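Local coordinates for protein beta-d-glucoside glucohydrolase (PDB 3ZZ1) that probably hydrolyses terminal, non-reducing beta-D-glucosyl residues with release of beta-D-glucose, as a family 3 glycoside hydrolase in cellulose degradation, at residues I357-K371 with D375-Y389. Numbering follows the deposited sequence.
Sequences IIGNHARNSPSCNDK and DGALGMGWGSGAVNY
Asn364 pairs its side-chain amide with the backbone of Tyr389: Asn364 OD1 accepts from Tyr389 N (2.9 Å), while its ND2 donates to Tyr389 O (2.8 Å). The same OD1 also takes a bond from Lys371 NZ, whose chain bends at chi2 and chi4 to bring CE 3.4 Å from Tyr389 CE2. Replacing Asn364 by alanine is likely to leave the Tyr389 backbone and the Lys371 ammonium without these partners, freeing the lysine end to turn. Asp375 OD2 uses its anti lone pair for a nearly straight bond from Asn360 N (2.8 Å), and Asp375 O receives His361 N. Ala377 N donates to Ile357 O (2.8 Å) and Gly383 N to Asp370 O; Asp370 OD1 forms a salt bridge with Arg67, and OD2 a hydrogen bond with Tyr443. A water bridges Gly359 N and Ala362 N to the carbonyls of Asp375 and Ala377. His361, its CG turned away from the backbone N (chi1 -180°), makes weak bonds from ND1 to Ala377 O and NE2 to Met380 O. Leu378 CD1 makes a CH-pi contact over one imidazole face, and Tyr389 adds an offset edge-to-face pair. The Cys368-Cys373 disulfide ties this beta-alpha connection, strand 348-352 to helix 395-404, in the family 3 C-terminal domain.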
loop_
_atom_site.group_PDB
_atom_site.type_symbol
_atom_site.label_atom_id
_atom_site.label_comp_id
_atom_site.label_asym_id
_atom_site.label_seq_id
_atom_site.Cartn_x
_atom_site.Cartn_y
_atom_site.Cartn_z
ATOM N N ILE A 357 6.288 12.134 -22.115
ATOM C CA ILE A 357 5.312 13.210 -22.364
ATOM C C ILE A 357 3.879 12.937 -21.883
ATOM O O ILE A 357 3.535 11.816 -21.514
ATOM C CB ILE A 357 5.265 13.606 -23.864
ATOM C CG1 ILE A 357 4.792 12.421 -24.723
ATOM C CG2 ILE A 357 6.622 14.147 -24.317
ATOM C CD1 ILE A 357 4.193 12.829 -26.062
ATOM N N ILE A 358 3.053 13.982 -21.905
ATOM C CA ILE A 358 1.625 13.879 -21.600
ATOM C C ILE A 358 0.928 12.981 -22.629
ATOM O O ILE A 358 1.084 13.173 -23.837
ATOM C CB ILE A 358 0.946 15.281 -21.580
ATOM C CG1 ILE A 358 1.487 16.159 -20.437
ATOM C CG2 ILE A 358 -0.580 15.163 -21.515
ATOM C CD1 ILE A 358 1.133 15.683 -19.034
ATOM N N GLY A 359 0.173 12.001 -22.136
ATOM C CA GLY A 359 -0.630 11.129 -22.983
ATOM C C GLY A 359 -2.043 11.006 -22.442
ATOM O O GLY A 359 -2.467 11.815 -21.615
ATOM N N ASN A 360 -2.766 9.987 -22.901
ATOM C CA ASN A 360 -4.160 9.775 -22.504
ATOM C C ASN A 360 -4.322 9.404 -21.028
ATOM O O ASN A 360 -5.380 9.621 -20.442
ATOM C CB ASN A 360 -4.825 8.723 -23.397
ATOM C CG ASN A 360 -5.169 9.254 -24.784
ATOM O OD1 ASN A 360 -5.422 10.447 -24.974
ATOM N ND2 ASN A 360 -5.194 8.359 -25.759
ATOM N N HIS A 361 -3.265 8.851 -20.439
ATOM C CA HIS A 361 -3.241 8.529 -19.014
ATOM C C HIS A 361 -3.287 9.794 -18.151
ATOM O O HIS A 361 -4.119 9.913 -17.248
ATOM C CB HIS A 361 -2.000 7.698 -18.677
ATOM C CG HIS A 361 -1.906 7.319 -17.234
ATOM N ND1 HIS A 361 -1.150 8.030 -16.328
ATOM C CD2 HIS A 361 -2.490 6.318 -16.538
ATOM C CE1 HIS A 361 -1.270 7.478 -15.135
ATOM N NE2 HIS A 361 -2.075 6.437 -15.235
ATOM N N ALA A 362 -2.398 10.739 -18.453
ATOM C CA ALA A 362 -2.314 12.005 -17.726
ATOM C C ALA A 362 -3.527 12.914 -17.958
ATOM O O ALA A 362 -3.891 13.699 -17.078
ATOM C CB ALA A 362 -1.032 12.731 -18.099
ATOM N N ARG A 363 -4.149 12.784 -19.131
ATOM C CA ARG A 363 -5.223 13.686 -19.582
ATOM C C ARG A 363 -6.644 13.387 -19.069
ATOM O O ARG A 363 -7.560 14.194 -19.287
ATOM C CB ARG A 363 -5.234 13.779 -21.117
ATOM C CG ARG A 363 -4.088 14.602 -21.699
ATOM C CD ARG A 363 -4.261 14.871 -23.197
ATOM N NE ARG A 363 -4.054 13.676 -24.016
ATOM C CZ ARG A 363 -3.048 13.498 -24.873
ATOM N NH1 ARG A 363 -2.133 14.441 -25.052
ATOM N NH2 ARG A 363 -2.961 12.361 -25.559
ATOM N N ASN A 364 -6.832 12.258 -18.382
ATOM C CA ASN A 364 -8.183 11.779 -18.022
ATOM C C ASN A 364 -9.040 11.544 -19.277
ATOM O O ASN A 364 -10.178 12.020 -19.378
ATOM C CB ASN A 364 -8.901 12.738 -17.050
ATOM C CG ASN A 364 -8.049 13.111 -15.839
ATOM O OD1 ASN A 364 -7.257 12.307 -15.343
ATOM N ND2 ASN A 364 -8.219 14.341 -15.357
ATOM N N SER A 365 -8.467 10.819 -20.234
ATOM C CA SER A 365 -9.075 10.618 -21.549
ATOM C C SER A 365 -10.220 9.606 -21.516
ATOM O O SER A 365 -10.203 8.683 -20.702
ATOM C CB SER A 365 -8.001 10.173 -22.546
ATOM O OG SER A 365 -8.564 9.708 -23.761
ATOM N N PRO A 366 -11.227 9.785 -22.396
ATOM C CA PRO A 366 -12.281 8.781 -22.611
ATOM C C PRO A 366 -11.728 7.401 -22.996
ATOM O O PRO A 366 -12.420 6.394 -22.843
ATOM C CB PRO A 366 -13.081 9.361 -23.777
ATOM C CG PRO A 366 -12.898 10.833 -23.657
ATOM C CD PRO A 366 -11.499 11.034 -23.136
ATOM N N SER A 367 -10.490 7.359 -23.489
ATOM C CA SER A 367 -9.839 6.089 -23.801
ATOM C C SER A 367 -9.149 5.483 -22.580
ATOM O O SER A 367 -8.589 4.387 -22.657
ATOM C CB SER A 367 -8.847 6.254 -24.954
ATOM O OG SER A 367 -7.713 7.001 -24.557
ATOM N N CYS A 368 -9.208 6.191 -21.453
ATOM C CA CYS A 368 -8.470 5.796 -20.264
ATOM C C CYS A 368 -9.306 5.918 -18.984
ATOM O O CYS A 368 -8.846 6.475 -17.986
ATOM C CB CYS A 368 -7.179 6.624 -20.162
ATOM S SG CYS A 368 -5.828 5.818 -19.264
ATOM N N ASN A 369 -10.533 5.395 -19.017
ATOM C CA ASN A 369 -11.373 5.324 -17.816
ATOM C C ASN A 369 -10.747 4.414 -16.758
ATOM O O ASN A 369 -10.158 3.376 -17.086
ATOM C CB ASN A 369 -12.799 4.862 -18.153
ATOM C CG ASN A 369 -13.632 5.947 -18.844
ATOM O OD1 ASN A 369 -14.665 5.653 -19.458
ATOM N ND2 ASN A 369 -13.191 7.198 -18.746
ATOM N N ASP A 370 -10.878 4.818 -15.493
ATOM C CA ASP A 370 -10.253 4.133 -14.357
ATOM C C ASP A 370 -8.734 4.012 -14.534
ATOM O O ASP A 370 -8.098 3.120 -13.977
ATOM C CB ASP A 370 -10.902 2.763 -14.114
ATOM C CG ASP A 370 -12.403 2.854 -13.868
ATOM O OD1 ASP A 370 -12.925 3.963 -13.606
ATOM O OD2 ASP A 370 -13.065 1.803 -13.925
ATOM N N LYS A 371 -8.176 4.940 -15.313
ATOM C CA LYS A 371 -6.771 4.938 -15.714
ATOM C C LYS A 371 -6.336 3.627 -16.377
ATOM O O LYS A 371 -5.191 3.187 -16.220
ATOM C CB LYS A 371 -5.856 5.322 -14.538
ATOM C CG LYS A 371 -6.049 6.752 -14.046
ATOM C CD LYS A 371 -5.632 7.761 -15.107
ATOM C CE LYS A 371 -5.980 9.183 -14.693
ATOM N NZ LYS A 371 -7.289 9.615 -15.219
ATOM N N ASP A 375 -0.543 5.200 -21.494
ATOM C CA ASP A 375 -0.301 6.051 -22.655
ATOM C C ASP A 375 0.334 7.366 -22.226
ATOM O O ASP A 375 -0.298 8.184 -21.557
ATOM C CB ASP A 375 -1.601 6.298 -23.421
ATOM C CG ASP A 375 -1.375 7.040 -24.724
ATOM O OD1 ASP A 375 -0.793 6.449 -25.663
ATOM O OD2 ASP A 375 -1.781 8.215 -24.803
ATOM N N GLY A 376 1.587 7.561 -22.618
ATOM C CA GLY A 376 2.360 8.696 -22.150
ATOM C C GLY A 376 2.776 8.460 -20.711
ATOM O O GLY A 376 2.737 7.324 -20.233
ATOM N N ALA A 377 3.156 9.531 -20.020
ATOM C CA ALA A 377 3.632 9.431 -18.643
ATOM C C ALA A 377 2.644 8.682 -17.748
ATOM O O ALA A 377 1.425 8.911 -17.814
ATOM C CB ALA A 377 3.938 10.806 -18.080
ATOM N N LEU A 378 3.200 7.787 -16.929
ATOM C CA LEU A 378 2.457 6.937 -16.001
ATOM C C LEU A 378 2.575 7.444 -14.558
ATOM O O LEU A 378 3.671 7.737 -14.084
ATOM C CB LEU A 378 2.993 5.500 -16.090
ATOM C CG LEU A 378 2.314 4.410 -15.251
ATOM C CD1 LEU A 378 0.913 4.086 -15.772
ATOM C CD2 LEU A 378 3.175 3.166 -15.223
ATOM N N GLY A 379 1.445 7.524 -13.861
ATOM C CA GLY A 379 1.426 7.997 -12.481
ATOM C C GLY A 379 0.852 7.014 -11.473
ATOM O O GLY A 379 1.006 7.197 -10.263
ATOM N N MET A 380 0.181 5.980 -11.972
ATOM C CA MET A 380 -0.464 4.964 -11.131
ATOM C C MET A 380 -1.039 3.849 -11.997
ATOM O O MET A 380 -1.131 3.990 -13.216
ATOM C CB MET A 380 -1.591 5.582 -10.297
ATOM C CG MET A 380 -2.781 6.077 -11.122
ATOM S SD MET A 380 -3.941 7.057 -10.157
ATOM C CE MET A 380 -2.878 8.397 -9.607
ATOM N N GLY A 381 -1.453 2.760 -11.355
ATOM C CA GLY A 381 -2.107 1.657 -12.051
ATOM C C GLY A 381 -3.578 1.931 -12.301
ATOM O O GLY A 381 -4.054 3.049 -12.104
ATOM N N TRP A 382 -4.307 0.906 -12.731
ATOM C CA TRP A 382 -5.708 1.077 -13.102
ATOM C C TRP A 382 -6.700 0.379 -12.165
ATOM O O TRP A 382 -6.330 -0.495 -11.379
ATOM C CB TRP A 382 -5.947 0.678 -14.567
ATOM C CG TRP A 382 -5.862 -0.795 -14.893
ATOM C CD1 TRP A 382 -6.771 -1.766 -14.569
ATOM C CD2 TRP A 382 -4.833 -1.448 -15.647
ATOM N NE1 TRP A 382 -6.356 -2.984 -15.050
ATOM C CE2 TRP A 382 -5.174 -2.819 -15.720
ATOM C CE3 TRP A 382 -3.650 -1.011 -16.262
ATOM C CZ2 TRP A 382 -4.375 -3.757 -16.384
ATOM C CZ3 TRP A 382 -2.856 -1.942 -16.922
ATOM C CH2 TRP A 382 -3.221 -3.302 -16.975
ATOM N N GLY A 383 -7.962 0.789 -12.255
ATOM C CA GLY A 383 -9.041 0.159 -11.503
ATOM C C GLY A 383 -9.713 1.136 -10.571
ATOM O O GLY A 383 -9.657 2.349 -10.788
ATOM N N SER A 384 -10.344 0.602 -9.527
ATOM C CA SER A 384 -11.087 1.404 -8.556
ATOM C C SER A 384 -10.187 2.301 -7.699
ATOM O O SER A 384 -10.667 3.247 -7.070
ATOM C CB SER A 384 -11.907 0.488 -7.643
ATOM O OG SER A 384 -11.058 -0.244 -6.765
ATOM N N GLY A 385 -8.893 1.991 -7.674
ATOM C CA GLY A 385 -7.931 2.734 -6.863
ATOM C C GLY A 385 -7.240 3.861 -7.598
ATOM O O GLY A 385 -6.312 4.475 -7.068
ATOM N N ALA A 386 -7.693 4.128 -8.821
ATOM C CA ALA A 386 -7.192 5.241 -9.618
ATOM C C ALA A 386 -8.156 6.427 -9.528
ATOM O O ALA A 386 -9.334 6.246 -9.214
ATOM C CB ALA A 386 -7.014 4.800 -11.066
ATOM N N VAL A 387 -7.649 7.635 -9.783
ATOM C CA VAL A 387 -8.468 8.859 -9.761
ATOM C C VAL A 387 -8.127 9.789 -10.935
ATOM O O VAL A 387 -7.158 9.558 -11.658
ATOM C CB VAL A 387 -8.312 9.665 -8.432
ATOM C CG1 VAL A 387 -8.776 8.861 -7.217
ATOM C CG2 VAL A 387 -6.879 10.145 -8.251
ATOM N N ASN A 388 -8.928 10.841 -11.104
ATOM C CA ASN A 388 -8.660 11.895 -12.077
ATOM C C ASN A 388 -7.499 12.789 -11.644
ATOM O O ASN A 388 -7.369 13.121 -10.460
ATOM C CB ASN A 388 -9.895 12.782 -12.251
ATOM C CG ASN A 388 -11.060 12.062 -12.900
ATOM O OD1 ASN A 388 -12.181 12.105 -12.390
ATOM N ND2 ASN A 388 -10.813 11.419 -14.037
ATOM N N TYR A 389 -6.668 13.177 -12.610
ATOM C CA TYR A 389 -5.609 14.151 -12.381
ATOM C C TYR A 389 -6.147 15.571 -12.511
ATOM O O TYR A 389 -6.775 15.906 -13.513
ATOM C CB TYR A 389 -4.465 13.958 -13.380
ATOM C CG TYR A 389 -3.677 12.687 -13.185
ATOM C CD1 TYR A 389 -2.964 12.456 -12.003
ATOM C CD2 TYR A 389 -3.627 11.721 -14.185
ATOM C CE1 TYR A 389 -2.239 11.284 -11.818
ATOM C CE2 TYR A 389 -2.899 10.556 -14.016
ATOM C CZ TYR A 389 -2.210 10.340 -12.832
ATOM O OH TYR A 389 -1.489 9.182 -12.674
HETATM O O HOH W 1 -0.028 10.193 -19.877
#